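Local coordinates for cell surface protein (Faecalibacterium prausnitzii A2-165, PDB 4GT6) that is of unknown function but, as a leucine-rich-repeat part of a larger extracellular protein, probably binds other proteins, at residues C113-L122 with F133-T143; F307-I318 with A329-A340. All coordinates share one frame; numbering follows the deposited sequence.

Contacts 1 and 2 each join successive coils of a curved solenoid built from BspA-type leucine-rich repeats, and in both the two segments are 11 residues apart at their closest ends. They follow one another along the chain: contact 1 lies in the earlier repeat region and contact 2 in the later one, on opposite sides of the chain's centre. Their centres are 39 Å apart and their nearest atoms about 20 Å. No sheet is shared: strand 141-143 of contact 1 pairs with strand 164-166, whereas strands 315-317 and 338-341 of contact 2 pair with each other. Apolar side-chain packing and water bridges carry the first, a parallel sheet the second, so coil-on-coil packing recurs at two distant places in the solenoid.

Contact 1 of 2, residues C113-L122 with F133-T143; sequences CSELTDIPIL and FHHCEELDTVT
Glu138 turns CG away from its carbonyl carbon (chi1 -77°) and then runs extended, which lays the chain alongside Thr117 and over the backbone of Ser114, its CG 3.4 Å from Ser114 O. Thr117 has its methyl, CG2, anti to the carbonyl carbon, and this branch packs 3.8 Å from Glu138 CB. The Glu138 carboxylate reaches the neighbouring coil through two waters: one donates to OE2 and to Ser114 O, the other to OE1 and to Glu115 O. A long acidic residue suits this partly exposed position, since its methylenes pack while its oxygens receive water protons. With an alanine here, both bridging waters would probably lose their carboxylate mate and Ser114 O its methylene cover. Glu115 lies beside it, the two OE2 atoms 4.5 Å apart; the salt bridge of Glu115 OE1 to Lys90 probably eases that repulsion.

Inside the coil, apolar side chains carry the contact. Ile119 CD1 touches both Leu139 CD2, at 3.8 Å, and Phe133 CE1, at 3.9 Å, while Leu122 CD1 packs 3.7 Å from Phe133 CZ and its CD2 meets Val142 CG1. Branched aliphatic residues suit this place because their methyls can fit against the outer end of the ring. Phe133 also meets the ring of Phe110 from the preceding coil, while Leu116 and Ile121 pack on strand 91-94 and Leu122 on strand 104-105, continuing the hydrophobic interior of the leucine-rich-repeat solenoid.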
loop_
_atom_site.group_PDB
_atom_site.type_symbol
_atom_site.label_atom_id
_atom_site.label_comp_id
_atom_site.label_asym_id
_atom_site.label_seq_id
_atom_site.Cartn_x
_atom_site.Cartn_y
_atom_site.Cartn_z
ATOM N N CYS A 113 -12.981 -5.956 5.765
ATOM C CA CYS A 113 -13.276 -7.064 6.713
ATOM C C CYS A 113 -12.195 -6.993 7.780
ATOM O O CYS A 113 -11.276 -7.818 7.828
ATOM C CB CYS A 113 -13.301 -8.410 5.992
ATOM S SG CYS A 113 -14.686 -8.572 4.828
ATOM N N SER A 114 -12.328 -5.967 8.638
ATOM C CA SER A 114 -11.302 -5.598 9.610
ATOM C C SER A 114 -11.170 -6.561 10.807
ATOM O O SER A 114 -10.224 -6.413 11.585
ATOM C CB SER A 114 -11.507 -4.160 10.085
ATOM O OG SER A 114 -12.687 -4.027 10.854
ATOM N N GLU A 115 -12.029 -7.591 10.918
ATOM C CA GLU A 115 -11.897 -8.576 12.000
ATOM C C GLU A 115 -11.574 -9.965 11.461
ATOM O O GLU A 115 -11.447 -10.919 12.239
ATOM C CB GLU A 115 -13.162 -8.614 12.886
ATOM C CG GLU A 115 -13.211 -7.347 13.714
ATOM C CD GLU A 115 -14.228 -7.275 14.838
ATOM O OE1 GLU A 115 -15.012 -8.233 15.003
ATOM O OE2 GLU A 115 -14.171 -6.294 15.610
ATOM N N LEU A 116 -11.376 -10.062 10.136
ATOM C CA LEU A 116 -11.126 -11.329 9.459
ATOM C C LEU A 116 -9.710 -11.854 9.793
ATOM O O LEU A 116 -8.739 -11.136 9.619
ATOM C CB LEU A 116 -11.317 -11.132 7.942
ATOM C CG LEU A 116 -11.065 -12.332 7.047
ATOM C CD1 LEU A 116 -12.074 -13.509 7.341
ATOM C CD2 LEU A 116 -11.124 -11.898 5.579
ATOM N N THR A 117 -9.631 -13.048 10.377
ATOM C CA THR A 117 -8.329 -13.628 10.769
ATOM C C THR A 117 -8.013 -14.951 10.056
ATOM O O THR A 117 -6.836 -15.260 9.858
ATOM C CB THR A 117 -8.256 -13.861 12.292
ATOM O OG1 THR A 117 -9.340 -14.701 12.710
ATOM C CG2 THR A 117 -8.274 -12.562 13.083
ATOM N N ASP A 118 -9.046 -15.728 9.702
ATOM C CA ASP A 118 -8.876 -17.049 9.092
ATOM C C ASP A 118 -9.350 -17.042 7.659
ATOM O O ASP A 118 -10.551 -16.917 7.411
ATOM C CB ASP A 118 -9.634 -18.119 9.907
ATOM C CG ASP A 118 -9.238 -18.230 11.371
ATOM O OD1 ASP A 118 -8.141 -17.745 11.733
ATOM O OD2 ASP A 118 -10.018 -18.812 12.152
ATOM N N ILE A 119 -8.408 -17.178 6.710
ATOM C CA ILE A 119 -8.735 -17.190 5.285
ATOM C C ILE A 119 -8.090 -18.395 4.533
ATOM O O ILE A 119 -7.288 -18.164 3.624
ATOM C CB ILE A 119 -8.375 -15.840 4.586
ATOM C CG1 ILE A 119 -6.954 -15.348 4.925
ATOM C CG2 ILE A 119 -9.412 -14.800 4.872
ATOM C CD1 ILE A 119 -6.354 -14.282 3.914
ATOM N N PRO A 120 -8.510 -19.661 4.776
ATOM C CA PRO A 120 -7.943 -20.796 3.990
ATOM C C PRO A 120 -8.250 -20.780 2.487
ATOM O O PRO A 120 -7.650 -21.536 1.739
ATOM C CB PRO A 120 -8.608 -22.022 4.613
ATOM C CG PRO A 120 -9.898 -21.489 5.240
ATOM C CD PRO A 120 -9.456 -20.153 5.799
ATOM N N ILE A 121 -9.168 -19.944 2.040
ATOM C CA ILE A 121 -9.545 -19.812 0.630
ATOM C C ILE A 121 -8.333 -19.387 -0.262
ATOM O O ILE A 121 -8.412 -19.486 -1.484
ATOM C CB ILE A 121 -10.726 -18.820 0.473
ATOM C CG1 ILE A 121 -10.389 -17.461 1.082
ATOM C CG2 ILE A 121 -12.005 -19.406 1.088
ATOM C CD1 ILE A 121 -11.065 -16.343 0.469
ATOM N N LEU A 122 -7.223 -18.933 0.348
ATOM C CA LEU A 122 -6.025 -18.477 -0.371
ATOM C C LEU A 122 -5.087 -19.618 -0.801
ATOM O O LEU A 122 -4.232 -19.424 -1.666
ATOM C CB LEU A 122 -5.278 -17.526 0.565
ATOM C CG LEU A 122 -4.872 -16.179 0.016
ATOM C CD1 LEU A 122 -6.059 -15.411 -0.548
ATOM C CD2 LEU A 122 -4.201 -15.380 1.067
ATOM N N PHE A 133 -7.916 -7.518 -0.038
ATOM C CA PHE A 133 -7.838 -7.607 1.422
ATOM C C PHE A 133 -7.533 -6.248 2.032
ATOM O O PHE A 133 -6.942 -6.174 3.108
ATOM C CB PHE A 133 -6.792 -8.671 1.843
ATOM C CG PHE A 133 -7.231 -10.056 1.406
ATOM C CD1 PHE A 133 -8.200 -10.757 2.125
ATOM C CD2 PHE A 133 -6.713 -10.635 0.249
ATOM C CE1 PHE A 133 -8.624 -12.024 1.712
ATOM C CE2 PHE A 133 -7.152 -11.899 -0.180
ATOM C CZ PHE A 133 -8.140 -12.561 0.534
ATOM N N HIS A 134 -7.896 -5.178 1.322
ATOM C CA HIS A 134 -7.668 -3.800 1.765
ATOM C C HIS A 134 -8.388 -3.583 3.120
ATOM O O HIS A 134 -9.571 -3.893 3.238
ATOM C CB HIS A 134 -8.171 -2.838 0.670
ATOM C CG HIS A 134 -7.900 -1.372 0.872
ATOM N ND1 HIS A 134 -8.144 -0.461 -0.146
ATOM C CD2 HIS A 134 -7.460 -0.695 1.959
ATOM C CE1 HIS A 134 -7.835 0.727 0.347
ATOM N NE2 HIS A 134 -7.425 0.638 1.612
ATOM N N HIS A 135 -7.663 -3.075 4.145
ATOM C CA HIS A 135 -8.200 -2.817 5.498
ATOM C C HIS A 135 -8.660 -4.105 6.234
ATOM O O HIS A 135 -9.545 -4.038 7.102
ATOM C CB HIS A 135 -9.328 -1.762 5.490
ATOM C CG HIS A 135 -8.829 -0.368 5.746
ATOM N ND1 HIS A 135 -8.404 0.022 7.010
ATOM C CD2 HIS A 135 -8.675 0.670 4.891
ATOM C CE1 HIS A 135 -8.022 1.289 6.885
ATOM N NE2 HIS A 135 -8.169 1.723 5.629
ATOM N N CYS A 136 -8.026 -5.259 5.931
ATOM C CA CYS A 136 -8.224 -6.472 6.706
ATOM C C CYS A 136 -7.216 -6.380 7.842
ATOM O O CYS A 136 -6.163 -7.016 7.840
ATOM C CB CYS A 136 -8.070 -7.720 5.849
ATOM S SG CYS A 136 -9.474 -7.972 4.725
ATOM N N GLU A 137 -7.571 -5.523 8.812
ATOM C CA GLU A 137 -6.743 -5.052 9.924
ATOM C C GLU A 137 -6.326 -6.101 10.941
ATOM O O GLU A 137 -5.479 -5.791 11.784
ATOM C CB GLU A 137 -7.478 -3.915 10.650
ATOM C CG GLU A 137 -7.795 -2.749 9.719
ATOM C CD GLU A 137 -8.525 -1.592 10.369
ATOM O OE1 GLU A 137 -8.564 -1.541 11.617
ATOM O OE2 GLU A 137 -9.000 -0.700 9.633
ATOM N N GLU A 138 -6.889 -7.304 10.895
ATOM C CA GLU A 138 -6.491 -8.343 11.842
ATOM C C GLU A 138 -5.791 -9.548 11.170
ATOM O O GLU A 138 -5.371 -10.453 11.882
ATOM C CB GLU A 138 -7.684 -8.793 12.688
ATOM C CG GLU A 138 -7.973 -7.756 13.760
ATOM C CD GLU A 138 -9.020 -8.180 14.775
ATOM O OE1 GLU A 138 -9.008 -9.362 15.192
ATOM O OE2 GLU A 138 -9.826 -7.312 15.180
ATOM N N LEU A 139 -5.617 -9.565 9.838
ATOM C CA LEU A 139 -4.829 -10.642 9.197
ATOM C C LEU A 139 -3.391 -10.566 9.752
ATOM O O LEU A 139 -2.831 -9.470 9.745
ATOM C CB LEU A 139 -4.797 -10.487 7.666
ATOM C CG LEU A 139 -6.059 -10.798 6.894
ATOM C CD1 LEU A 139 -5.813 -10.547 5.394
ATOM C CD2 LEU A 139 -6.518 -12.257 7.128
ATOM N N ASP A 140 -2.815 -11.682 10.227
ATOM C CA ASP A 140 -1.475 -11.609 10.835
ATOM C C ASP A 140 -0.358 -12.111 9.915
ATOM O O ASP A 140 0.721 -11.503 9.904
ATOM C CB ASP A 140 -1.428 -12.340 12.197
ATOM C CG ASP A 140 -1.703 -13.832 12.178
ATOM O OD1 ASP A 140 -2.211 -14.331 11.153
ATOM O OD2 ASP A 140 -1.394 -14.504 13.181
ATOM N N THR A 141 -0.578 -13.197 9.181
ATOM C CA THR A 141 0.408 -13.750 8.245
ATOM C C THR A 141 -0.326 -14.204 7.013
ATOM O O THR A 141 -1.450 -14.723 7.127
ATOM C CB THR A 141 1.224 -14.924 8.835
ATOM O OG1 THR A 141 0.385 -16.074 8.949
ATOM C CG2 THR A 141 1.908 -14.602 10.161
ATOM N N VAL A 142 0.294 -14.022 5.851
ATOM C CA VAL A 142 -0.303 -14.429 4.584
ATOM C C VAL A 142 0.742 -15.140 3.747
ATOM O O VAL A 142 1.862 -14.646 3.618
ATOM C CB VAL A 142 -0.914 -13.222 3.811
ATOM C CG1 VAL A 142 -1.267 -13.610 2.374
ATOM C CG2 VAL A 142 -2.154 -12.672 4.523
ATOM N N THR A 143 0.361 -16.267 3.152
ATOM C CA THR A 143 1.197 -16.978 2.202
ATOM C C THR A 143 0.481 -16.948 0.859
ATOM O O THR A 143 -0.643 -17.442 0.739
ATOM C CB THR A 143 1.541 -18.415 2.657
ATOM O OG1 THR A 143 2.282 -18.354 3.872
ATOM C CG2 THR A 143 2.377 -19.173 1.618
HETATM O O HOH W 1 -10.210 -5.021 13.867
HETATM O O HOH W 2 -11.790 -1.246 12.214
HETATM O O HOH W 3 -11.059 -10.952 14.891
HETATM O O HOH W 4 -4.578 -14.059 10.555
#

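Contact 2 of 2, residues F307-I318 with A329-A340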
loop_
_atom_site.group_PDB
_atom_site.type_symbol
_atom_site.label_atom_id
_atom_site.label_comp_id
_atom_site.label_asym_id
_atom_site.label_seq_id
_atom_site.Cartn_x
_atom_site.Cartn_y
_atom_site.Cartn_z
ATOM N N PHE A 307 9.395 16.775 4.458
ATOM C CA PHE A 307 9.865 16.688 5.844
ATOM C C PHE A 307 8.732 16.946 6.828
ATOM O O PHE A 307 8.990 17.315 7.969
ATOM C CB PHE A 307 11.029 17.672 6.088
ATOM C CG PHE A 307 12.226 17.382 5.217
ATOM C CD1 PHE A 307 12.994 16.236 5.416
ATOM C CD2 PHE A 307 12.604 18.267 4.211
ATOM C CE1 PHE A 307 14.090 15.954 4.590
ATOM C CE2 PHE A 307 13.699 17.986 3.386
ATOM C CZ PHE A 307 14.433 16.832 3.577
ATOM N N ALA A 308 7.481 16.710 6.422
ATOM C CA ALA A 308 6.349 16.892 7.325
ATOM C C ALA A 308 6.514 15.975 8.561
ATOM O O ALA A 308 6.911 14.809 8.412
ATOM C CB ALA A 308 5.037 16.589 6.591
ATOM N N GLY A 309 6.295 16.529 9.754
ATOM C CA GLY A 309 6.391 15.779 11.009
ATOM C C GLY A 309 7.806 15.442 11.461
ATOM O O GLY A 309 7.999 14.560 12.309
ATOM N N CYS A 310 8.810 16.133 10.905
ATOM C CA CYS A 310 10.191 15.908 11.330
ATOM C C CYS A 310 10.447 16.824 12.533
ATOM O O CYS A 310 11.028 17.905 12.432
ATOM C CB CYS A 310 11.175 16.115 10.187
ATOM S SG CYS A 310 11.117 14.783 8.950
ATOM N N ILE A 311 9.996 16.334 13.687
ATOM C CA ILE A 311 9.931 17.058 14.957
ATOM C C ILE A 311 11.303 17.286 15.655
ATOM O O ILE A 311 11.322 18.012 16.644
ATOM C CB ILE A 311 8.880 16.394 15.910
ATOM C CG1 ILE A 311 9.229 14.925 16.275
ATOM C CG2 ILE A 311 7.468 16.497 15.303
ATOM C CD1 ILE A 311 8.585 14.411 17.601
ATOM N N SER A 312 12.422 16.738 15.142
ATOM C CA SER A 312 13.766 16.971 15.717
ATOM C C SER A 312 14.583 17.923 14.850
ATOM O O SER A 312 15.683 18.322 15.234
ATOM C CB SER A 312 14.534 15.664 15.883
ATOM O OG SER A 312 13.999 14.949 16.975
ATOM N N LEU A 313 14.049 18.296 13.692
ATOM C CA LEU A 313 14.729 19.194 12.775
ATOM C C LEU A 313 14.816 20.588 13.383
ATOM O O LEU A 313 13.781 21.178 13.665
ATOM C CB LEU A 313 13.955 19.224 11.460
ATOM C CG LEU A 313 14.722 19.586 10.219
ATOM C CD1 LEU A 313 16.020 18.745 10.104
ATOM C CD2 LEU A 313 13.839 19.352 8.977
ATOM N N LYS A 314 16.028 21.093 13.627
ATOM C CA LYS A 314 16.205 22.426 14.246
ATOM C C LYS A 314 16.668 23.499 13.250
ATOM O O LYS A 314 16.325 24.672 13.402
ATOM C CB LYS A 314 17.229 22.355 15.387
ATOM C CG LYS A 314 16.647 21.882 16.715
ATOM C CD LYS A 314 17.655 22.001 17.862
ATOM C CE LYS A 314 17.784 23.407 18.415
ATOM N NZ LYS A 314 18.885 23.517 19.408
ATOM N N SER A 315 17.523 23.105 12.299
ATOM C CA SER A 315 18.117 23.996 11.311
ATOM C C SER A 315 18.218 23.270 9.984
ATOM O O SER A 315 18.498 22.063 9.964
ATOM C CB SER A 315 19.501 24.442 11.782
ATOM O OG SER A 315 20.126 25.312 10.855
ATOM N N ILE A 316 17.945 23.974 8.884
ATOM C CA ILE A 316 18.036 23.371 7.554
ATOM C C ILE A 316 18.453 24.450 6.544
ATOM O O ILE A 316 17.994 25.591 6.619
ATOM C CB ILE A 316 16.742 22.597 7.143
ATOM C CG1 ILE A 316 16.957 21.749 5.857
ATOM C CG2 ILE A 316 15.507 23.493 7.047
ATOM C CD1 ILE A 316 16.016 20.598 5.692
ATOM N N ASP A 317 19.360 24.079 5.633
ATOM C CA ASP A 317 19.863 24.957 4.583
ATOM C C ASP A 317 19.348 24.434 3.252
ATOM O O ASP A 317 19.741 23.348 2.828
ATOM C CB ASP A 317 21.395 25.011 4.614
ATOM C CG ASP A 317 21.915 25.746 5.833
ATOM O OD1 ASP A 317 22.023 25.116 6.906
ATOM O OD2 ASP A 317 22.148 26.961 5.734
ATOM N N ILE A 318 18.413 25.161 2.639
ATOM C CA ILE A 318 17.821 24.756 1.357
ATOM C C ILE A 318 18.850 25.113 0.266
ATOM O O ILE A 318 19.306 26.263 0.237
ATOM C CB ILE A 318 16.429 25.414 1.133
ATOM C CG1 ILE A 318 15.395 25.089 2.262
ATOM C CG2 ILE A 318 15.876 25.152 -0.255
ATOM C CD1 ILE A 318 15.307 23.671 2.735
ATOM N N ALA A 329 5.665 20.900 3.058
ATOM C CA ALA A 329 7.060 20.436 3.028
ATOM C C ALA A 329 7.695 20.346 4.436
ATOM O O ALA A 329 8.455 19.413 4.682
ATOM C CB ALA A 329 7.906 21.320 2.136
ATOM N N PHE A 330 7.379 21.286 5.337
ATOM C CA PHE A 330 7.898 21.269 6.717
ATOM C C PHE A 330 6.756 21.332 7.730
ATOM O O PHE A 330 6.971 21.782 8.857
ATOM C CB PHE A 330 8.882 22.435 6.948
ATOM C CG PHE A 330 10.135 22.305 6.121
ATOM C CD1 PHE A 330 11.229 21.580 6.595
ATOM C CD2 PHE A 330 10.201 22.845 4.838
ATOM C CE1 PHE A 330 12.392 21.464 5.832
ATOM C CE2 PHE A 330 11.358 22.716 4.069
ATOM C CZ PHE A 330 12.453 22.046 4.578
ATOM N N ALA A 331 5.547 20.883 7.349
ATOM C CA ALA A 331 4.384 20.955 8.250
ATOM C C ALA A 331 4.601 20.125 9.510
ATOM O O ALA A 331 4.942 18.943 9.424
ATOM C CB ALA A 331 3.121 20.493 7.536
ATOM N N GLY A 332 4.414 20.760 10.668
ATOM C CA GLY A 332 4.564 20.088 11.951
ATOM C C GLY A 332 5.990 19.937 12.442
ATOM O O GLY A 332 6.228 19.209 13.411
ATOM N N CYS A 333 6.956 20.649 11.819
ATOM C CA CYS A 333 8.349 20.642 12.285
ATOM C C CYS A 333 8.435 21.656 13.441
ATOM O O CYS A 333 8.975 22.760 13.298
ATOM C CB CYS A 333 9.304 20.959 11.141
ATOM S SG CYS A 333 9.358 19.668 9.873
ATOM N N GLU A 334 7.879 21.239 14.593
ATOM C CA GLU A 334 7.711 21.995 15.844
ATOM C C GLU A 334 9.022 22.526 16.461
ATOM O O GLU A 334 8.954 23.443 17.279
ATOM C CB GLU A 334 6.953 21.141 16.890
ATOM C CG GLU A 334 7.568 19.778 17.183
ATOM C CD GLU A 334 6.766 18.832 18.059
ATOM O OE1 GLU A 334 5.629 18.465 17.680
ATOM O OE2 GLU A 334 7.323 18.381 19.083
ATOM N N GLN A 335 10.191 21.964 16.092
ATOM C CA GLN A 335 11.480 22.382 16.657
ATOM C C GLN A 335 12.332 23.164 15.649
ATOM O O GLN A 335 13.430 23.619 15.989
ATOM C CB GLN A 335 12.265 21.161 17.173
ATOM C CG GLN A 335 11.811 20.657 18.547
ATOM C CD GLN A 335 12.627 19.468 19.015
ATOM O OE1 GLN A 335 13.862 19.513 19.111
ATOM N NE2 GLN A 335 11.950 18.362 19.304
ATOM N N LEU A 336 11.832 23.342 14.409
ATOM C CA LEU A 336 12.556 24.068 13.366
ATOM C C LEU A 336 12.667 25.544 13.732
ATOM O O LEU A 336 11.644 26.213 13.839
ATOM C CB LEU A 336 11.866 23.875 12.004
ATOM C CG LEU A 336 12.526 24.504 10.774
ATOM C CD1 LEU A 336 13.920 23.881 10.494
ATOM C CD2 LEU A 336 11.631 24.318 9.554
ATOM N N GLU A 337 13.905 26.025 13.984
ATOM C CA GLU A 337 14.185 27.415 14.405
ATOM C C GLU A 337 14.750 28.256 13.287
ATOM O O GLU A 337 14.484 29.456 13.225
ATOM C CB GLU A 337 15.218 27.454 15.561
ATOM C CG GLU A 337 14.808 26.772 16.851
ATOM C CD GLU A 337 15.923 26.567 17.865
ATOM O OE1 GLU A 337 17.107 26.807 17.527
ATOM O OE2 GLU A 337 15.612 26.140 19.000
ATOM N N ARG A 338 15.589 27.638 12.441
ATOM C CA ARG A 338 16.312 28.323 11.390
ATOM C C ARG A 338 16.151 27.638 10.046
ATOM O O ARG A 338 16.284 26.416 9.943
ATOM C CB ARG A 338 17.807 28.378 11.758
ATOM C CG ARG A 338 18.687 29.175 10.794
ATOM C CD ARG A 338 20.149 28.811 10.966
ATOM N NE ARG A 338 20.923 29.170 9.782
ATOM C CZ ARG A 338 21.287 28.319 8.827
ATOM N NH1 ARG A 338 20.991 27.028 8.930
ATOM N NH2 ARG A 338 21.978 28.746 7.779
ATOM N N ILE A 339 15.917 28.439 9.009
ATOM C CA ILE A 339 15.859 27.925 7.642
ATOM C C ILE A 339 16.523 28.933 6.709
ATOM O O ILE A 339 16.212 30.120 6.761
ATOM C CB ILE A 339 14.439 27.499 7.158
ATOM C CG1 ILE A 339 14.516 26.899 5.711
ATOM C CG2 ILE A 339 13.418 28.645 7.259
ATOM C CD1 ILE A 339 13.538 25.842 5.401
ATOM N N ALA A 340 17.468 28.458 5.897
ATOM C CA ALA A 340 18.114 29.303 4.888
ATOM C C ALA A 340 17.418 29.038 3.553
ATOM O O ALA A 340 17.354 27.889 3.115
ATOM C CB ALA A 340 19.605 29.016 4.808
HETATM O O HOH W 5 11.311 20.245 13.911
#
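Arg338 reaches across to Ser315 and Asp317, its strand running parallel to theirs. From CB, 3.9 Å from Ser315 OG, the chain stays extended as far as NE, with CD passing 3.5 Å from the same hydroxyl oxygen. NE makes a salt bridge with Glu363. At the tip NH1 donates to Ser315 OG (2.7 Å) and, almost straight at 173°, to Asp317 OD1; NH2 grips Asp317 OD2 at 2.7 Å on its syn side. This end-on grip, with the partners in the guanidinium plane, probably fixes the group's rotation, a task for which arginine's several N-H groups are suited.

Beneath, the backbones pair as a parallel sheet: Ile316 N donates to Arg338 O, Ile316 O accepts from Ala340 N, and Ile318 N donates to Ala340 O. Isoleucines fill the inner face, Ile316 CG2 pressing tightly on Ile339 CD1 (3.5 Å). The Phe330 ring receives Ile316 CD1 at its edge and Ile339 CD1 over one face, and lies offset from Phe307, centroids 5.5 Å apart. Parallel strands of successive coils over an apolar interior are the build of a leucine-rich-repeat solenoid. Phe284 and Phe353 continue this phenylalanine row into the flanking coils, while strand 338-341 sits between strands 315-317 and 361-364.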